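Local coordinates for protein angel homolog 2 (Homo sapiens, PDB 6RW0), which hydrolyses 2',3'-cyclic phosphates as a member of the CCR4 deadenylase family and probably binds mRNA 3' untranslated regions, at residues 57-62 against 101-106; 106-111 against 126-131; 161-166 against 283-288; 213-218 against 292-297. All blocks are in the same frame, centred on the assembly; numbering follows the deposited sequence. Where two conformers were deposited one is given.

Contact 1 (57-62 against 101-106). With MG (magnesium ion), chain B.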
loop_
_atom_site.group_PDB
_atom_site.type_symbol
_atom_site.label_atom_id
_atom_site.label_comp_id
_atom_site.label_asym_id
_atom_site.label_seq_id
_atom_site.Cartn_x
_atom_site.Cartn_y
_atom_site.Cartn_z
ATOM N N TYR A 57 5.541 0.470 -4.571
ATOM C CA TYR A 57 6.836 1.006 -4.120
ATOM C C TYR A 57 6.646 2.325 -3.367
ATOM O O TYR A 57 6.189 3.263 -3.978
ATOM C CB TYR A 57 7.720 1.223 -5.351
ATOM C CG TYR A 57 9.200 1.389 -5.119
ATOM C CD1 TYR A 57 9.765 1.217 -3.873
ATOM C CD2 TYR A 57 10.028 1.661 -6.180
ATOM C CE1 TYR A 57 11.129 1.345 -3.686
ATOM C CE2 TYR A 57 11.392 1.787 -6.013
ATOM C CZ TYR A 57 11.941 1.640 -4.760
ATOM O OH TYR A 57 13.282 1.763 -4.577
ATOM N N ASN A 58 7.039 2.380 -2.100
ATOM C CA ASN A 58 7.115 3.643 -1.340
ATOM C C ASN A 58 8.521 4.167 -1.672
ATOM O O ASN A 58 9.463 3.546 -1.250
ATOM C CB ASN A 58 6.871 3.387 0.142
ATOM C CG ASN A 58 7.060 4.632 0.973
ATOM O OD1 ASN A 58 7.831 5.490 0.623
ATOM N ND2 ASN A 58 6.364 4.713 2.084
ATOM N N ILE A 59 8.634 5.251 -2.434
ATOM C CA ILE A 59 9.931 5.710 -3.004
ATOM C C ILE A 59 10.675 6.672 -2.080
ATOM O O ILE A 59 11.780 7.009 -2.420
ATOM C CB ILE A 59 9.716 6.295 -4.415
ATOM C CG1 ILE A 59 8.965 7.632 -4.410
ATOM C CG2 ILE A 59 9.035 5.270 -5.305
ATOM C CD1 ILE A 59 8.973 8.331 -5.742
ATOM N N LEU A 60 10.079 7.070 -0.964
ATOM C CA LEU A 60 10.669 7.971 0.030
ATOM C C LEU A 60 10.707 9.406 -0.495
ATOM O O LEU A 60 11.503 9.745 -1.375
ATOM C CB LEU A 60 12.034 7.490 0.539
ATOM C CG LEU A 60 12.744 8.396 1.553
ATOM C CD1 LEU A 60 11.928 8.703 2.793
ATOM C CD2 LEU A 60 14.076 7.738 1.929
ATOM N N SER A 61 9.837 10.249 0.045
ATOM C CA SER A 61 9.801 11.657 -0.331
ATOM C C SER A 61 11.029 12.375 0.207
ATOM O O SER A 61 11.409 12.184 1.363
ATOM C CB SER A 61 8.528 12.262 0.262
ATOM O OG SER A 61 8.658 13.641 0.570
ATOM N N GLN A 62 11.658 13.206 -0.631
ATOM C CA GLN A 62 12.857 13.915 -0.185
ATOM C C GLN A 62 12.572 14.819 1.009
ATOM O O GLN A 62 13.387 14.896 1.945
ATOM C CB GLN A 62 13.461 14.734 -1.327
ATOM C CG GLN A 62 14.854 15.255 -1.008
ATOM C CD GLN A 62 15.877 14.134 -0.911
ATOM O OE1 GLN A 62 15.707 13.080 -1.508
ATOM N NE2 GLN A 62 16.959 14.374 -0.179
ATOM N N LEU A 101 1.919 0.519 -11.793
ATOM C CA LEU A 101 2.737 1.011 -10.694
ATOM C C LEU A 101 1.846 1.659 -9.650
ATOM O O LEU A 101 1.028 2.530 -9.971
ATOM C CB LEU A 101 3.730 2.083 -11.134
ATOM C CG LEU A 101 4.569 1.769 -12.351
ATOM C CD1 LEU A 101 5.369 3.039 -12.668
ATOM C CD2 LEU A 101 5.458 0.585 -12.129
ATOM N N CYS A 102 2.006 1.239 -8.406
ATOM C CA CYS A 102 1.344 1.852 -7.263
ATOM C C CYS A 102 2.463 2.428 -6.415
ATOM O O CYS A 102 3.208 1.677 -5.780
ATOM C CB CYS A 102 0.534 0.830 -6.482
ATOM S SG CYS A 102 -0.994 0.396 -7.375
ATOM N N LEU A 103 2.600 3.748 -6.430
ATOM C CA LEU A 103 3.688 4.420 -5.742
ATOM C C LEU A 103 3.161 5.197 -4.547
ATOM O O LEU A 103 2.060 5.755 -4.581
ATOM C CB LEU A 103 4.416 5.368 -6.701
ATOM C CG LEU A 103 4.892 4.772 -8.036
ATOM C CD1 LEU A 103 5.516 5.841 -8.919
ATOM C CD2 LEU A 103 5.860 3.631 -7.785
ATOM N N GLN A 104 3.965 5.238 -3.489
ATOM C CA GLN A 104 3.696 6.077 -2.336
ATOM C C GLN A 104 4.874 7.013 -2.093
ATOM O O GLN A 104 5.985 6.787 -2.574
ATOM C CB GLN A 104 3.379 5.244 -1.081
ATOM C CG GLN A 104 2.327 4.139 -1.308
ATOM C CD GLN A 104 2.922 2.864 -1.852
ATOM O OE1 GLN A 104 4.056 2.500 -1.532
ATOM N NE2 GLN A 104 2.166 2.174 -2.688
ATOM N N GLU A 105 4.605 8.068 -1.319
ATOM C CA GLU A 105 5.587 9.112 -1.004
ATOM C C GLU A 105 6.109 9.799 -2.262
ATOM O O GLU A 105 7.288 10.140 -2.368
ATOM C CB GLU A 105 6.698 8.614 -0.085
ATOM C CG GLU A 105 6.137 8.324 1.284
ATOM C CD GLU A 105 7.164 8.304 2.387
ATOM O OE1 GLU A 105 8.203 9.008 2.281
ATOM O OE2 GLU A 105 6.915 7.579 3.377
ATOM N N VAL A 106 5.200 10.013 -3.210
ATOM C CA VAL A 106 5.475 10.733 -4.448
ATOM C C VAL A 106 5.306 12.217 -4.152
ATOM O O VAL A 106 4.189 12.688 -3.919
ATOM C CB VAL A 106 4.530 10.263 -5.562
ATOM C CG1 VAL A 106 4.673 11.126 -6.819
ATOM C CG2 VAL A 106 4.749 8.772 -5.822
HETATM MG MG MG B . 8.377 6.842 4.974
HETATM O O HOH W 1 9.467 6.111 2.957
HETATM O O HOH W 2 9.030 8.939 4.920
HETATM O O HOH W 3 10.142 6.089 6.191
HETATM O O HOH W 4 7.488 7.260 7.337
HETATM O O HOH W 5 7.868 4.737 5.627
#
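The magnesium site of an endonuclease/exonuclease/phosphatase fold lies where N58 and E105 meet, at the ends of two parallel neighbouring strands of one sheet. E105 OE2 is the protein ligand of the magnesium ion, at 2.3 Å; five waters complete the shell. The same oxygen accepts N58 ND2 at 3.2 Å, the donor standing above the carboxylate plane, while the bond lies almost in the amide plane of N58; the two flat groups are turned 62° apart. N58 ND2 also binds D236. The other oxygen, E105 OE1, takes S61 N at 3.0 Å on its anti side, and a metal-bound water donates to it. Both carboxylate oxygens are thus gripped, which fixes the rotation of the group. CG of N58 is anti to the backbone N (chi1 175°), on the E105 side, 3.8 Å from E105 OE2. N58 OD1 accepts L60 N in an Asx turn and a second metal water at 2.9 Å. Behind the site, backbone bonds from Y57 N to C102 O (2.9 Å), Q104 N to Y57 O and I59 N to Q104 O hold the strands in register. I59 CD1 packs on V106 CG2 at 4.2 Å. A glutamate ligand steadied by an asparagine at the neighbouring strand end is typical of the metal centre of this DNase I-like superfamily.

Contact 2 (106-111 against 126-131)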
loop_
_atom_site.group_PDB
_atom_site.type_symbol
_atom_site.label_atom_id
_atom_site.label_comp_id
_atom_site.label_asym_id
_atom_site.label_seq_id
_atom_site.Cartn_x
_atom_site.Cartn_y
_atom_site.Cartn_z
ATOM N N VAL A 106 5.200 10.013 -3.210
ATOM C CA VAL A 106 5.475 10.733 -4.448
ATOM C C VAL A 106 5.306 12.217 -4.152
ATOM O O VAL A 106 4.189 12.688 -3.919
ATOM C CB VAL A 106 4.530 10.263 -5.562
ATOM C CG1 VAL A 106 4.673 11.126 -6.819
ATOM C CG2 VAL A 106 4.749 8.772 -5.822
ATOM N N GLN A 107 6.419 12.950 -4.150
ATOM C CA GLN A 107 6.420 14.358 -3.773
ATOM C C GLN A 107 5.952 15.220 -4.941
ATOM O O GLN A 107 6.392 15.030 -6.076
ATOM C CB GLN A 107 7.833 14.745 -3.337
ATOM C CG GLN A 107 7.947 16.119 -2.773
ATOM C CD GLN A 107 9.260 16.333 -2.072
ATOM O OE1 GLN A 107 9.614 15.582 -1.165
ATOM N NE2 GLN A 107 10.001 17.344 -2.500
ATOM N N GLU A 108 5.046 16.162 -4.659
ATOM C CA GLU A 108 4.337 16.857 -5.732
ATOM C C GLU A 108 5.292 17.598 -6.666
ATOM O O GLU A 108 5.160 17.504 -7.895
ATOM C CB GLU A 108 3.293 17.821 -5.157
ATOM C CG GLU A 108 2.475 18.532 -6.255
ATOM C CD GLU A 108 1.604 19.679 -5.745
ATOM O OE1 GLU A 108 2.016 20.388 -4.801
ATOM O OE2 GLU A 108 0.495 19.859 -6.295
ATOM N N ASP A 109 6.234 18.375 -6.120
ATOM C CA ASP A 109 7.090 19.173 -6.997
ATOM C C ASP A 109 7.947 18.275 -7.881
ATOM O O ASP A 109 8.021 18.467 -9.103
ATOM C CB ASP A 109 7.895 20.246 -6.240
ATOM C CG ASP A 109 8.788 19.711 -5.127
ATOM O OD1 ASP A 109 8.821 18.502 -4.841
ATOM O OD2 ASP A 109 9.495 20.561 -4.534
ATOM N N HIS A 110 8.544 17.247 -7.293
ATOM C CA HIS A 110 9.329 16.295 -8.066
ATOM C C HIS A 110 8.470 15.523 -9.047
ATOM O O HIS A 110 8.931 15.153 -10.131
ATOM C CB HIS A 110 10.011 15.333 -7.113
ATOM C CG HIS A 110 11.017 15.997 -6.244
ATOM N ND1 HIS A 110 11.473 15.437 -5.072
ATOM C CD2 HIS A 110 11.670 17.169 -6.390
ATOM C CE1 HIS A 110 12.370 16.243 -4.533
ATOM N NE2 HIS A 110 12.516 17.297 -5.315
ATOM N N TYR A 111 7.230 15.230 -8.675
ATOM C CA TYR A 111 6.354 14.504 -9.583
ATOM C C TYR A 111 6.121 15.301 -10.859
ATOM O O TYR A 111 6.243 14.770 -11.971
ATOM C CB TYR A 111 5.039 14.227 -8.866
ATOM C CG TYR A 111 3.996 13.502 -9.675
ATOM C CD1 TYR A 111 4.155 12.163 -10.029
ATOM C CD2 TYR A 111 2.831 14.143 -10.044
ATOM C CE1 TYR A 111 3.169 11.492 -10.746
ATOM C CE2 TYR A 111 1.853 13.488 -10.765
ATOM C CZ TYR A 111 2.030 12.159 -11.110
ATOM O OH TYR A 111 1.039 11.507 -11.821
ATOM N N CYS A 126 -0.335 8.305 -15.873
ATOM C CA CYS A 126 -0.151 8.497 -14.438
ATOM C C CYS A 126 -1.297 9.293 -13.830
ATOM O O CYS A 126 -1.702 10.325 -14.371
ATOM C CB CYS A 126 1.142 9.274 -14.175
ATOM S SG CYS A 126 2.625 8.456 -14.793
ATOM N N GLU A 127 -1.784 8.829 -12.674
ATOM C CA GLU A 127 -2.790 9.546 -11.893
ATOM C C GLU A 127 -2.302 9.719 -10.463
ATOM O O GLU A 127 -1.834 8.758 -9.841
ATOM C CB GLU A 127 -4.130 8.799 -11.896
ATOM C CG GLU A 127 -4.834 8.768 -13.249
ATOM C CD GLU A 127 -5.406 10.115 -13.682
ATOM O OE1 GLU A 127 -5.508 11.050 -12.846
ATOM O OE2 GLU A 127 -5.762 10.232 -14.876
ATOM N N TYR A 128 -2.442 10.929 -9.927
ATOM C CA TYR A 128 -1.885 11.287 -8.634
ATOM C C TYR A 128 -2.968 11.740 -7.676
ATOM O O TYR A 128 -3.961 12.354 -8.071
ATOM C CB TYR A 128 -0.922 12.458 -8.824
ATOM C CG TYR A 128 -0.118 12.971 -7.650
ATOM C CD1 TYR A 128 0.684 12.131 -6.891
ATOM C CD2 TYR A 128 -0.084 14.328 -7.367
ATOM C CE1 TYR A 128 1.457 12.629 -5.862
ATOM C CE2 TYR A 128 0.688 14.836 -6.344
ATOM C CZ TYR A 128 1.457 13.987 -5.591
ATOM O OH TYR A 128 2.234 14.519 -4.590
ATOM N N LYS A 129 -2.741 11.469 -6.399
ATOM C CA LYS A 129 -3.542 12.052 -5.332
ATOM C C LYS A 129 -2.610 12.446 -4.197
ATOM O O LYS A 129 -2.053 11.581 -3.512
ATOM C CB LYS A 129 -4.620 11.089 -4.846
ATOM C CG LYS A 129 -5.462 11.632 -3.699
ATOM C CD LYS A 129 -6.174 12.936 -4.081
ATOM C CE LYS A 129 -7.012 13.451 -2.943
ATOM N NZ LYS A 129 -7.594 14.782 -3.240
ATOM N N MET A 130 -2.467 13.743 -3.979
ATOM C CA MET A 130 -1.604 14.274 -2.935
ATOM C C MET A 130 -2.328 14.255 -1.596
ATOM O O MET A 130 -3.544 14.446 -1.526
ATOM C CB MET A 130 -1.260 15.728 -3.268
ATOM C CG MET A 130 -0.140 16.323 -2.449
ATOM S SD MET A 130 0.205 18.001 -3.042
ATOM C CE MET A 130 -1.372 18.815 -2.842
ATOM N N ARG A 131 -1.567 14.019 -0.521
ATOM C CA ARG A 131 -2.090 14.212 0.823
ATOM C C ARG A 131 -2.595 15.640 0.972
ATOM O O ARG A 131 -2.137 16.558 0.282
ATOM C CB ARG A 131 -1.019 13.913 1.879
ATOM C CG ARG A 131 -0.750 12.413 2.040
ATOM C CD ARG A 131 -0.157 12.125 3.409
ATOM N NE ARG A 131 1.227 12.560 3.517
ATOM C CZ ARG A 131 1.900 12.649 4.657
ATOM N NH1 ARG A 131 3.170 13.033 4.634
ATOM N NH2 ARG A 131 1.311 12.363 5.816
#
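Y111 and Y128 form the aromatic part of the contact, an offset stack with centroids 4.5 Å apart and planes at 24°. The two side chains slide past each other in opposite directions: Y111 CE2 lies 3.5 Å from Y128 CB, and Y128 CD1 sits over the centre of the Y111 ring. The backbone N of M130 lies over the opposite face of the Y128 ring. Y111 OH comes against C126 CB, two residues earlier in the strand. The polar part is one bond: Y128 OH donates to V106 O at 2.8 Å. V106 O lies at the edge of the Y128 ring, near its plane, and the donor is tilted 27° from the carbonyl plane. CG of Y128 is anti to the backbone N (chi1 -176°), which puts CG on the side of helix 108-121. Apolar packing adds V106 CG1 on Y128 CE1 at 3.7 Å. On the more exposed side, the extended E108 side chain crosses M130 obliquely, with OE1 3.5 Å from SD. Strand 137-144 lies between the two strands in the sheet and pairs with both; V106 itself bonds to G138. The chemistry implies that stacking and van der Waals packing join the start of the helix to the outermost strand, while one hydrogen bond ties the Y128 hydroxyl to the backbone just before the helix.

Contact 3 (161-166 against 283-288)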
loop_
_atom_site.group_PDB
_atom_site.type_symbol
_atom_site.label_atom_id
_atom_site.label_comp_id
_atom_site.label_asym_id
_atom_site.label_seq_id
_atom_site.Cartn_x
_atom_site.Cartn_y
_atom_site.Cartn_z
ATOM N N PRO A 161 -13.172 17.265 7.819
ATOM C CA PRO A 161 -13.182 18.361 8.758
ATOM C C PRO A 161 -14.375 18.268 9.716
ATOM O O PRO A 161 -14.299 18.861 10.718
ATOM C CB PRO A 161 -13.241 19.614 7.886
ATOM C CG PRO A 161 -13.809 19.159 6.590
ATOM C CD PRO A 161 -13.486 17.681 6.463
ATOM N N ASP A 162 -15.429 17.552 9.346
ATOM C CA ASP A 162 -16.634 17.427 10.157
ATOM C C ASP A 162 -16.586 16.266 11.147
ATOM O O ASP A 162 -17.562 16.057 11.875
ATOM C CB ASP A 162 -17.864 17.285 9.236
ATOM C CG ASP A 162 -17.751 16.112 8.247
ATOM O OD1 ASP A 162 -16.641 15.818 7.751
ATOM O OD2 ASP A 162 -18.791 15.485 7.950
ATOM N N ILE A 163 -15.485 15.519 11.202
ATOM C CA ILE A 163 -15.350 14.335 12.052
ATOM C C ILE A 163 -14.019 14.449 12.782
ATOM O O ILE A 163 -12.957 14.280 12.171
ATOM C CB ILE A 163 -15.421 13.040 11.231
ATOM C CG1 ILE A 163 -16.780 12.983 10.524
ATOM C CG2 ILE A 163 -15.195 11.827 12.111
ATOM C CD1 ILE A 163 -16.892 11.891 9.513
ATOM N N SER A 164 -14.066 14.736 14.086
ATOM C CA SER A 164 -12.833 15.017 14.814
ATOM C C SER A 164 -11.844 13.862 14.747
ATOM O O SER A 164 -10.630 14.087 14.725
ATOM C CB SER A 164 -13.152 15.381 16.260
ATOM O OG SER A 164 -13.786 16.649 16.310
ATOM N N LEU A 165 -12.332 12.625 14.700
ATOM C CA LEU A 165 -11.439 11.477 14.625
ATOM C C LEU A 165 -10.507 11.570 13.430
ATOM O O LEU A 165 -9.328 11.197 13.516
ATOM C CB LEU A 165 -12.289 10.211 14.500
ATOM C CG LEU A 165 -11.572 8.908 14.183
ATOM C CD1 LEU A 165 -10.645 8.520 15.324
ATOM C CD2 LEU A 165 -12.546 7.765 13.926
ATOM N N LEU A 166 -11.031 12.016 12.298
ATOM C CA LEU A 166 -10.345 11.915 11.013
ATOM C C LEU A 166 -9.621 13.219 10.692
ATOM O O LEU A 166 -9.886 13.891 9.698
ATOM C CB LEU A 166 -11.342 11.532 9.928
ATOM C CG LEU A 166 -11.786 10.072 10.022
ATOM C CD1 LEU A 166 -12.991 9.824 9.120
ATOM C CD2 LEU A 166 -10.668 9.089 9.676
ATOM N N PRO A 283 -17.818 7.426 13.962
ATOM C CA PRO A 283 -19.190 7.849 14.133
ATOM C C PRO A 283 -20.118 7.640 12.926
ATOM O O PRO A 283 -19.666 7.498 11.857
ATOM C CB PRO A 283 -19.054 9.334 14.479
ATOM C CG PRO A 283 -17.819 9.759 13.768
ATOM C CD PRO A 283 -16.903 8.568 13.909
ATOM N N PRO A 284 -21.448 7.695 13.124
ATOM C CA PRO A 284 -22.400 7.523 12.036
ATOM C C PRO A 284 -22.316 8.559 10.910
ATOM O O PRO A 284 -22.653 8.224 9.828
ATOM C CB PRO A 284 -23.793 7.639 12.666
ATOM C CG PRO A 284 -23.590 7.801 14.135
ATOM C CD PRO A 284 -22.111 7.812 14.424
ATOM N N ASN A 285 -21.784 9.759 11.154
ATOM C CA ASN A 285 -21.682 10.802 10.104
ATOM C C ASN A 285 -20.593 10.474 9.065
ATOM O O ASN A 285 -20.522 11.194 8.122
ATOM C CB ASN A 285 -21.656 12.229 10.656
ATOM C CG ASN A 285 -20.442 12.584 11.469
ATOM O OD1 ASN A 285 -19.937 11.754 12.191
ATOM N ND2 ASN A 285 -20.026 13.830 11.384
ATOM N N LEU A 286 -19.733 9.477 9.271
ATOM C CA LEU A 286 -18.814 8.994 8.223
ATOM C C LEU A 286 -19.626 8.385 7.071
ATOM O O LEU A 286 -19.199 8.486 5.956
ATOM C CB LEU A 286 -17.826 7.980 8.799
ATOM C CG LEU A 286 -16.748 7.551 7.811
ATOM C CD1 LEU A 286 -16.048 8.758 7.231
ATOM C CD2 LEU A 286 -15.742 6.617 8.446
ATOM N N GLY A 287 -20.741 7.723 7.356
ATOM C CA GLY A 287 -21.566 7.103 6.308
ATOM C C GLY A 287 -20.993 5.800 5.783
ATOM O O GLY A 287 -21.129 5.546 4.627
ATOM N N ILE A 288 -20.284 5.089 6.639
ATOM C CA ILE A 288 -19.713 3.771 6.284
ATOM C C ILE A 288 -20.200 2.762 7.329
ATOM O O ILE A 288 -20.044 3.005 8.503
ATOM C CB ILE A 288 -18.182 3.836 6.147
ATOM C CG1 ILE A 288 -17.800 4.733 4.970
ATOM C CG2 ILE A 288 -17.601 2.441 6.002
ATOM C CD1 ILE A 288 -16.313 4.962 4.828
HETATM O O HOH W 6 -21.184 15.440 9.198
#
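I163 is the centre of this packing, its branches spread over P283, N285 and L286. The contact joins two loops of the endonuclease/exonuclease/phosphatase fold: one connects strands 148-157 and 171-179, the other carries a short 3-10 turn at 284-286. CD1 of I163 touches L286 CA at 3.7 Å, and CG2 meets P283 CG at the same 3.7 Å. I163 and N285 reach toward each other tip to tip, with CG1 3.5 Å from ND2. A second leucine joins from the first loop, L166 CD1 lying 3.7 Å from L286 CD1 as the two side chains cross at about a right angle.

The next shell holds these groups in place. L166 N bonds to I163 O at 3.0 Å, a turn that brings both apolar side chains to the same partner. L286 N bonds in turn to P283 O, closing the 3-10 turn that presents P283 and L286 together. N285 CG stands between the backbone N and the carbonyl carbon (chi1 66°), and the amide beyond it makes a weak bond from ND2 to D162 O at 3.4 Å. Farther out, R160 forms a salt bridge with D162 OD2, and T208 of helix 203-220 lies against both L166 and L286. The D162 carboxylate and N285 amide, their planes 72° apart, are bridged by one water, which donates to D162 OD2 at 2.7 Å and accepts from N285 ND2 at 3.0 Å.

Contact 4 (213-218 against 292-297)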
loop_
_atom_site.group_PDB
_atom_site.type_symbol
_atom_site.label_atom_id
_atom_site.label_comp_id
_atom_site.label_asym_id
_atom_site.label_seq_id
_atom_site.Cartn_x
_atom_site.Cartn_y
_atom_site.Cartn_z
ATOM N N LEU A 213 -11.055 3.361 2.450
ATOM C CA LEU A 213 -10.548 2.800 1.198
ATOM C C LEU A 213 -11.389 1.607 0.755
ATOM O O LEU A 213 -11.766 1.492 -0.419
ATOM C CB LEU A 213 -9.091 2.373 1.354
ATOM C CG LEU A 213 -8.419 1.917 0.058
ATOM C CD1 LEU A 213 -8.261 3.084 -0.902
ATOM C CD2 LEU A 213 -7.084 1.277 0.368
ATOM N N LEU A 214 -11.693 0.701 1.686
ATOM C CA LEU A 214 -12.495 -0.471 1.342
ATOM C C LEU A 214 -13.880 -0.077 0.841
ATOM O O LEU A 214 -14.412 -0.707 -0.086
ATOM C CB LEU A 214 -12.600 -1.420 2.536
ATOM C CG LEU A 214 -11.300 -2.090 2.969
ATOM C CD1 LEU A 214 -11.543 -2.908 4.230
ATOM C CD2 LEU A 214 -10.688 -2.970 1.881
ATOM N N ALA A 215 -14.491 0.955 1.431
ATOM C CA ALA A 215 -15.791 1.409 0.945
ATOM C C ALA A 215 -15.693 1.947 -0.477
ATOM O O ALA A 215 -16.566 1.687 -1.303
ATOM C CB ALA A 215 -16.364 2.472 1.881
ATOM N N GLU A 216 -14.635 2.701 -0.788
ATOM C CA GLU A 216 -14.486 3.180 -2.157
ATOM C C GLU A 216 -14.330 2.006 -3.118
ATOM O O GLU A 216 -14.950 1.980 -4.189
ATOM C CB GLU A 216 -13.302 4.138 -2.267
ATOM C CG GLU A 216 -13.218 4.811 -3.621
ATOM C CD GLU A 216 -14.246 5.897 -3.810
ATOM O OE1 GLU A 216 -14.814 6.396 -2.810
ATOM O OE2 GLU A 216 -14.488 6.267 -4.970
ATOM N N ILE A 217 -13.520 1.014 -2.745
ATOM C CA ILE A 217 -13.352 -0.169 -3.587
ATOM C C ILE A 217 -14.680 -0.882 -3.786
ATOM O O ILE A 217 -15.006 -1.324 -4.900
ATOM C CB ILE A 217 -12.294 -1.115 -2.992
ATOM C CG1 ILE A 217 -10.933 -0.429 -2.978
ATOM C CG2 ILE A 217 -12.265 -2.414 -3.786
ATOM C CD1 ILE A 217 -9.874 -1.203 -2.196
ATOM N N SER A 218 -15.463 -1.015 -2.720
ATOM C CA SER A 218 -16.740 -1.703 -2.852
ATOM C C SER A 218 -17.654 -1.009 -3.848
ATOM O O SER A 218 -18.429 -1.674 -4.548
ATOM C CB SER A 218 -17.429 -1.785 -1.500
ATOM O OG SER A 218 -18.742 -2.266 -1.667
ATOM N N CYS A 292 -17.977 -2.062 6.044
ATOM C CA CYS A 292 -17.064 -1.241 5.244
ATOM C C CYS A 292 -17.635 -0.923 3.863
ATOM O O CYS A 292 -16.913 -0.908 2.860
ATOM C CB CYS A 292 -15.661 -1.849 5.152
ATOM S SG CYS A 292 -14.843 -1.945 6.754
ATOM N N VAL A 293 -18.940 -0.672 3.807
ATOM C CA VAL A 293 -19.573 -0.178 2.588
ATOM C C VAL A 293 -20.228 1.164 2.871
ATOM O O VAL A 293 -20.652 1.453 3.991
ATOM C CB VAL A 293 -20.593 -1.163 1.985
ATOM C CG1 VAL A 293 -19.912 -2.477 1.676
ATOM C CG2 VAL A 293 -21.772 -1.364 2.903
ATOM N N TYR A 294 -20.307 2.002 1.846
ATOM C CA TYR A 294 -21.044 3.241 2.006
ATOM C C TYR A 294 -22.508 2.938 2.318
ATOM O O TYR A 294 -23.088 1.982 1.799
ATOM C CB TYR A 294 -20.978 4.048 0.715
ATOM C CG TYR A 294 -19.629 4.636 0.386
ATOM C CD1 TYR A 294 -18.931 5.384 1.313
ATOM C CD2 TYR A 294 -19.062 4.464 -0.872
ATOM C CE1 TYR A 294 -17.708 5.938 1.011
ATOM C CE2 TYR A 294 -17.835 5.026 -1.184
ATOM C CZ TYR A 294 -17.168 5.757 -0.234
ATOM O OH TYR A 294 -15.939 6.331 -0.488
ATOM N N GLU A 295 -23.114 3.787 3.148
ATOM C CA GLU A 295 -24.518 3.666 3.509
ATOM C C GLU A 295 -25.167 5.045 3.508
ATOM O O GLU A 295 -24.513 6.074 3.708
ATOM C CB GLU A 295 -24.691 2.953 4.861
ATOM C CG GLU A 295 -24.106 3.716 6.029
ATOM C CD GLU A 295 -24.162 2.963 7.345
ATOM O OE1 GLU A 295 -24.715 1.842 7.386
ATOM O OE2 GLU A 295 -23.645 3.504 8.345
ATOM N N VAL A 296 -26.464 5.051 3.238
ATOM C CA VAL A 296 -27.245 6.273 3.333
ATOM C C VAL A 296 -27.372 6.626 4.805
ATOM O O VAL A 296 -27.877 5.824 5.599
ATOM C CB VAL A 296 -28.626 6.070 2.705
ATOM C CG1 VAL A 296 -29.467 7.314 2.915
ATOM C CG2 VAL A 296 -28.506 5.717 1.229
ATOM N N GLN A 297 -26.918 7.822 5.176
ATOM C CA GLN A 297 -27.050 8.273 6.553
ATOM C C GLN A 297 -28.479 8.716 6.847
ATOM O O GLN A 297 -29.181 9.262 5.990
ATOM C CB GLN A 297 -26.126 9.459 6.827
ATOM C CG GLN A 297 -24.663 9.168 6.710
ATOM C CD GLN A 297 -23.821 10.399 6.975
ATOM O OE1 GLN A 297 -24.077 11.157 7.912
ATOM N NE2 GLN A 297 -22.810 10.608 6.140
HETATM O O HOH W 7 -15.627 -2.803 1.535
HETATM O O HOH W 8 -19.138 1.075 -0.537
#
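Y294 OH donates to E216 OE1 in a short bond of 2.6 Å that meets the oxygen nearly along its C-O axis. The carboxylate oxygen lies in the plane of the tyrosine ring, at its edge, while the carboxylate plane itself is turned 77° from the ring. The E216 chain bends at chi2 (75°), which swings CD back and lets a side chain whose CB leads away from the loop still meet the hydroxyl. It also touches V174 and the strand 148-157 residues N154 and V156, so it stands between the sheet and the loop. One face of the Y294 ring lies on A215: CB is 3.9 Å from the centroid and 12° off the ring normal, a CH-pi contact over the centre of the ring.

Here an irregular segment of the long connection between strands 253-255 and 329-331 is laid against helix 203-220, whose other side packs through L213 and I217 on M233 of strand 231-236. At A215 the chains come close: A215 CA approaches C292 O to 3.2 Å in a CA-H...O contact. Beside it, L214 CB packs on C292 CB at 4.0 Å.

Two waters fill in between the backbones. One donates to C292 O at 2.6 Å and, weakly, to L214 O. The other donates to A215 O at 2.8 Å and accepts from Y294 N, also at 2.8 Å, linking the helix carbonyl to the loop N-H through the water.

Contacts 1 and 2 adjoin, their centres 9 Å apart, and share V106; S61 OG and Q107 OE1 tie them together. Strand 100-107 belongs to both, and strand 137-144 separates it from edge strand 124-130; contact 1 closes along the chain before contact 2 opens. Contacts 3 and 4 form a second pair, centres 13 Å apart, whose segments alternate along the sequence; both use the connection between strands 253-255 and 329-331, and G287 and E295 join them by backbone bonding. Contacts 1 and 4 lie on opposite sides of the chain's centre, about 26 Å between centres; contacts 1 and 3 are about 28 Å apart, so the centres of contacts 3 and 4 lie far from contact 1.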